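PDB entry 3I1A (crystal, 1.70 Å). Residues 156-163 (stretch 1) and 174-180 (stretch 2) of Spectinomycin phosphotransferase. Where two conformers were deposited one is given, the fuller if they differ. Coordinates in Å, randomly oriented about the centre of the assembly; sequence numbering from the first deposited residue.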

ATOM      1  N   SER A 156      24.800   3.944  -1.774  1.00 22.45           N
ATOM      2  CA  SER A 156      25.743   3.172  -0.967  1.00 22.45           C
ATOM      3  C   SER A 156      26.005   1.819  -1.621  1.00 23.65           C
ATOM      4  O   SER A 156      27.030   1.194  -1.346  1.00 22.51           O
ATOM      5  CB  SER A 156      25.225   2.964   0.459  1.00 22.92           C
ATOM      6  OG  SER A 156      24.122   2.068   0.492  1.00 23.69           O
ATOM      7  N   PHE A 157      25.098   1.366  -2.490  1.00 20.83           N
ATOM      8  CA  PHE A 157      25.284   0.075  -3.173  1.00 21.62           C
ATOM      9  C   PHE A 157      26.354   0.136  -4.256  1.00 21.50           C
ATOM     10  O   PHE A 157      27.009  -0.865  -4.534  1.00 22.18           O
ATOM     11  CB  PHE A 157      23.999  -0.414  -3.876  1.00 19.13           C
ATOM     12  CG  PHE A 157      22.849  -0.756  -2.954  1.00 19.03           C
ATOM     13  CD1 PHE A 157      23.019  -0.859  -1.569  1.00 15.98           C
ATOM     14  CD2 PHE A 157      21.590  -1.003  -3.494  1.00 15.60           C
ATOM     15  CE1 PHE A 157      21.959  -1.200  -0.750  1.00 18.09           C
ATOM     16  CE2 PHE A 157      20.513  -1.350  -2.670  1.00 17.37           C
ATOM     17  CZ  PHE A 157      20.699  -1.448  -1.301  1.00 17.04           C
ATOM     18  N   TYR A 158      26.519   1.305  -4.877  1.00 22.14           N
ATOM     19  CA  TYR A 158      27.468   1.472  -5.971  1.00 23.39           C
ATOM     20  C   TYR A 158      28.818   0.787  -5.787  1.00 22.92           C
ATOM     21  O   TYR A 158      29.265   0.032  -6.653  1.00 23.53           O
ATOM     22  CB  TYR A 158      27.683   2.964  -6.246  1.00 22.48           C
ATOM     23  CG  TYR A 158      26.436   3.667  -6.776  1.00 23.91           C
ATOM     24  CD1 TYR A 158      26.369   5.058  -6.807  1.00 25.89           C
ATOM     25  CD2 TYR A 158      25.347   2.942  -7.272  1.00 24.29           C
ATOM     26  CE1 TYR A 158      25.250   5.721  -7.319  1.00 25.40           C
ATOM     27  CE2 TYR A 158      24.215   3.590  -7.792  1.00 26.30           C
ATOM     28  CZ  TYR A 158      24.175   4.982  -7.814  1.00 26.70           C
ATOM     29  OH  TYR A 158      23.083   5.643  -8.355  1.00 24.51           O
ATOM     30  N   ASN A 159      29.453   1.042  -4.656  1.00 23.81           N
ATOM     31  CA  ASN A 159      30.756   0.455  -4.425  1.00 26.83           C
ATOM     32  C   ASN A 159      30.715  -1.014  -4.018  1.00 27.14           C
ATOM     33  O   ASN A 159      31.724  -1.708  -4.121  1.00 29.11           O
ATOM     34  CB  ASN A 159      31.533   1.285  -3.395  1.00 28.59           C
ATOM     35  CG  ASN A 159      31.957   2.639  -3.946  1.00 32.32           C
ATOM     36  OD1 ASN A 159      32.012   2.836  -5.159  1.00 32.87           O
ATOM     37  ND2 ASN A 159      32.268   3.571  -3.055  1.00 32.43           N
ATOM     38  N   GLN A 160      29.558  -1.485  -3.559  1.00 25.42           N
ATOM     39  CA  GLN A 160      29.415  -2.877  -3.144  1.00 26.50           C
ATOM     40  C   GLN A 160      29.233  -3.841  -4.327  1.00 26.22           C
ATOM     41  O   GLN A 160      29.359  -5.049  -4.170  1.00 26.61           O
ATOM     42  CB  GLN A 160      28.223  -3.017  -2.194  1.00 25.94           C
ATOM     43  CG  GLN A 160      28.273  -2.118  -0.977  1.00 27.13           C
ATOM     44  CD  GLN A 160      27.079  -2.347  -0.079  1.00 28.11           C
ATOM     45  OE1 GLN A 160      26.825  -3.482   0.343  1.00 27.86           O
ATOM     46  NE2 GLN A 160      26.324  -1.278   0.209  1.00 24.98           N
ATOM     47  N   ILE A 161      28.940  -3.314  -5.509  1.00 26.37           N
ATOM     48  CA  ILE A 161      28.737  -4.160  -6.675  1.00 27.16           C
ATOM     49  C   ILE A 161      30.032  -4.841  -7.142  1.00 28.61           C
ATOM     50  O   ILE A 161      30.012  -5.696  -8.022  1.00 28.84           O
ATOM     51  CB  ILE A 161      28.114  -3.340  -7.841  1.00 27.43           C
ATOM     52  CG1 ILE A 161      26.789  -2.722  -7.380  1.00 25.12           C
ATOM     53  CG2 ILE A 161      27.848  -4.236  -9.058  1.00 28.74           C
ATOM     54  CD1 ILE A 161      25.849  -3.732  -6.683  1.00 23.38           C
ATOM     55  N   GLU A 162      31.142  -4.479  -6.506  0.50 28.40           N
ATOM     56  CA  GLU A 162      32.458  -5.026  -6.833  0.50 28.93           C
ATOM     57  C   GLU A 162      32.596  -6.506  -6.477  0.50 28.51           C
ATOM     58  O   GLU A 162      31.997  -6.991  -5.509  0.50 27.45           O
ATOM     59  CB  GLU A 162      33.550  -4.243  -6.093  0.50 29.93           C
ATOM     60  CG  GLU A 162      33.617  -2.755  -6.416  0.50 32.28           C
ATOM     61  CD  GLU A 162      34.694  -2.030  -5.618  0.50 33.52           C
ATOM     62  OE1 GLU A 162      35.885  -2.395  -5.739  0.50 33.92           O
ATOM     63  OE2 GLU A 162      34.351  -1.092  -4.870  0.50 33.99           O
ATOM     64  N   PHE A 163      33.400  -7.217  -7.263  1.00 27.04           N
ATOM     65  CA  PHE A 163      33.641  -8.618  -7.014  1.00 26.49           C
ATOM     66  C   PHE A 163      34.055  -8.846  -5.558  1.00 27.40           C
ATOM     67  O   PHE A 163      34.854  -8.084  -4.987  1.00 25.74           O
ATOM     68  CB  PHE A 163      34.736  -9.103  -7.960  1.00 26.96           C
ATOM     69  CG  PHE A 163      35.055 -10.551  -7.816  1.00 26.09           C
ATOM     70  CD1 PHE A 163      34.558 -11.479  -8.727  1.00 25.72           C
ATOM     71  CD2 PHE A 163      35.837 -10.991  -6.759  1.00 26.52           C
ATOM     72  CE1 PHE A 163      34.835 -12.828  -8.584  1.00 24.20           C
ATOM     73  CE2 PHE A 163      36.117 -12.342  -6.608  1.00 28.51           C
ATOM     74  CZ  PHE A 163      35.611 -13.261  -7.526  1.00 26.94           C
ATOM     75  N   PHE A 174      22.770 -11.074  -8.362  1.00 14.91           N
ATOM     76  CA  PHE A 174      22.223  -9.725  -8.189  1.00 15.21           C
ATOM     77  C   PHE A 174      23.226  -8.662  -8.640  1.00 16.59           C
ATOM     78  O   PHE A 174      22.857  -7.710  -9.323  1.00 16.90           O
ATOM     79  CB  PHE A 174      21.871  -9.480  -6.726  1.00 15.08           C
ATOM     80  CG  PHE A 174      21.473  -8.062  -6.438  1.00 15.02           C
ATOM     81  CD1 PHE A 174      20.248  -7.569  -6.896  1.00 17.72           C
ATOM     82  CD2 PHE A 174      22.348  -7.207  -5.757  1.00 15.89           C
ATOM     83  CE1 PHE A 174      19.902  -6.235  -6.685  1.00 17.61           C
ATOM     84  CE2 PHE A 174      22.018  -5.869  -5.537  1.00 17.65           C
ATOM     85  CZ  PHE A 174      20.787  -5.383  -6.007  1.00 17.17           C
ATOM     86  N   LYS A 175      24.489  -8.817  -8.250  1.00 16.72           N
ATOM     87  CA  LYS A 175      25.506  -7.859  -8.671  1.00 17.38           C
ATOM     88  C   LYS A 175      25.655  -7.831 -10.195  1.00 17.23           C
ATOM     89  O   LYS A 175      25.838  -6.762 -10.779  1.00 18.98           O
ATOM     90  CB  LYS A 175      26.845  -8.184  -8.016  1.00 17.30           C
ATOM     91  CG  LYS A 175      26.863  -7.882  -6.514  1.00 17.60           C
ATOM     92  CD  LYS A 175      28.253  -8.089  -5.942  1.00 20.05           C
ATOM     93  CE  LYS A 175      28.288  -7.823  -4.448  1.00 17.01           C
ATOM     94  NZ  LYS A 175      29.654  -8.006  -3.939  1.00 18.89           N
ATOM     95  N   SER A 176      25.581  -9.004 -10.824  0.50 16.94           N
ATOM     96  CA  SER A 176      25.688  -9.103 -12.274  0.50 17.21           C
ATOM     97  C   SER A 176      24.542  -8.353 -12.935  0.50 17.57           C
ATOM     98  O   SER A 176      24.741  -7.609 -13.898  0.50 17.83           O
ATOM     99  CB  SER A 176      25.648 -10.568 -12.724  0.50 17.41           C
ATOM    100  OG  SER A 176      26.822 -11.256 -12.337  0.50 18.31           O
ATOM    101  N   PHE A 177      23.338  -8.554 -12.406  1.00 16.97           N
ATOM    102  CA  PHE A 177      22.151  -7.912 -12.953  1.00 17.48           C
ATOM    103  C   PHE A 177      22.230  -6.398 -12.737  1.00 16.88           C
ATOM    104  O   PHE A 177      21.857  -5.620 -13.609  1.00 16.96           O
ATOM    105  CB  PHE A 177      20.871  -8.437 -12.287  1.00 18.28           C
ATOM    106  CG  PHE A 177      19.614  -7.912 -12.924  1.00 18.01           C
ATOM    107  CD1 PHE A 177      19.088  -8.508 -14.061  1.00 19.67           C
ATOM    108  CD2 PHE A 177      18.994  -6.771 -12.421  1.00 19.74           C
ATOM    109  CE1 PHE A 177      17.956  -7.974 -14.693  1.00 20.73           C
ATOM    110  CE2 PHE A 177      17.875  -6.232 -13.036  1.00 17.86           C
ATOM    111  CZ  PHE A 177      17.352  -6.832 -14.175  1.00 21.16           C
ATOM    112  N   PHE A 178      22.682  -5.994 -11.558  1.00 17.09           N
ATOM    113  CA  PHE A 178      22.808  -4.556 -11.226  1.00 17.25           C
ATOM    114  C   PHE A 178      23.793  -3.930 -12.206  1.00 19.57           C
ATOM    115  O   PHE A 178      23.540  -2.893 -12.831  1.00 16.85           O
ATOM    116  CB  PHE A 178      23.357  -4.408  -9.804  1.00 17.64           C
ATOM    117  CG  PHE A 178      23.182  -3.028  -9.205  1.00 19.61           C
ATOM    118  CD1 PHE A 178      22.212  -2.800  -8.219  1.00 20.53           C
ATOM    119  CD2 PHE A 178      23.994  -1.965  -9.609  1.00 17.55           C
ATOM    120  CE1 PHE A 178      22.053  -1.537  -7.634  1.00 19.55           C
ATOM    121  CE2 PHE A 178      23.846  -0.691  -9.032  1.00 16.23           C
ATOM    122  CZ  PHE A 178      22.872  -0.480  -8.040  1.00 17.57           C
ATOM    123  N   ASN A 179      24.939  -4.577 -12.342  1.00 17.85           N
ATOM    124  CA  ASN A 179      25.941  -4.072 -13.245  1.00 20.06           C
ATOM    125  C   ASN A 179      25.384  -3.971 -14.683  1.00 19.12           C
ATOM    126  O   ASN A 179      25.608  -2.957 -15.368  1.00 19.68           O
ATOM    127  CB  ASN A 179      27.169  -4.980 -13.148  1.00 23.38           C
ATOM    128  CG  ASN A 179      28.338  -4.468 -13.950  1.00 28.74           C
ATOM    129  OD1 ASN A 179      28.622  -4.973 -15.035  1.00 32.31           O
ATOM    130  ND2 ASN A 179      29.017  -3.452 -13.429  1.00 31.81           N
ATOM    131  N   GLN A 180      24.641  -4.984 -15.137  1.00 19.74           N
ATOM    132  CA  GLN A 180      24.094  -4.971 -16.492  1.00 19.45           C
ATOM    133  C   GLN A 180      23.044  -3.874 -16.690  1.00 20.49           C
ATOM    134  O   GLN A 180      22.806  -3.440 -17.809  1.00 21.83           O
ATOM    135  CB  GLN A 180      23.467  -6.329 -16.854  1.00 22.10           C
ATOM    136  CG  GLN A 180      24.416  -7.496 -16.673  1.00 28.14           C
ATOM    137  CD  GLN A 180      23.720  -8.848 -16.774  1.00 31.38           C
ATOM    138  OE1 GLN A 180      22.582  -9.013 -16.325  1.00 33.61           O
ATOM    139  NE2 GLN A 180      24.409  -9.825 -17.356  1.00 34.13           N
TER

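Two devices join these stretches: an apolar cluster centred on the F178 ring, and a lysine that reaches along stretch 1 to collect carbonyl oxygens. Stretch 2 is regular helix, so K175 and F178, one turn apart, both point their CA-to-CB bonds toward stretch 1, and N179 lies beside them.

S156 does not touch stretch 2, but its carbonyl serves the local fold: Q160 NE2 donates to S156 O at 3.0 Å, tying that side chain back along its own stretch. F157 is the first residue in contact. Its CA-to-CB bond points toward stretch 2, and the buried ring brings CD2 to 4.2 Å from F178 CE1, with the F178 atom at the edge of the F157 ring. A flat, wholly apolar side chain suits this buried place beside the F178 ring. Y158 starts out pointing away, yet its chi1 of -66° carries the ring back, so that Y158 CD2 lies 4.3 Å from F178 CZ, an edge-to-edge approach. The aromatic carbons make the contact, while the hydroxyl lies farther from F178.

N159 passes by without contact. Q160 contributes mainly its backbone: K175 NZ donates a weak hydrogen bond to Q160 O at 3.0 Å.

I161 is the centre of the contact, with more area covered by the other stretch than any other residue here. Its CA lies 5.3 Å from that of K175, the closest CA-to-CA approach between the stretches. With both chi angles in m, the branched side chain spreads over its neighbours: CG1 sits over one face of the F178 ring, 3.7 Å from F178 CD2, and CD1 lies 4.0 Å from the ring centroid, 20° off the normal, a CH-pi contact. CG2 lies 4.2 Å from K175 CB and 4.2 Å from N179 CB, and CD1 also nears the lysine stem, so the side chain as a whole packs against the ring and the helix flank. The backbone joins in, with I161 O 3.6 Å from K175 CD.

At E162 the CA-to-CB bond points away, and E162 O accepts a hydrogen bond from K175 NZ at 3.0 Å. F163 adds almost nothing. K175 can serve both carbonyls because its chain is extended, chi2 to chi4 all t, placing NZ within reach of Q160 O and E162 O, while the CD methylene packs against I161 O; NZ is also hydrogen-bonded elsewhere in the structure. The rule to read is economical: a long buried lysine pays for its charge with backbone oxygens, and its aliphatic stem adds to the apolar packing.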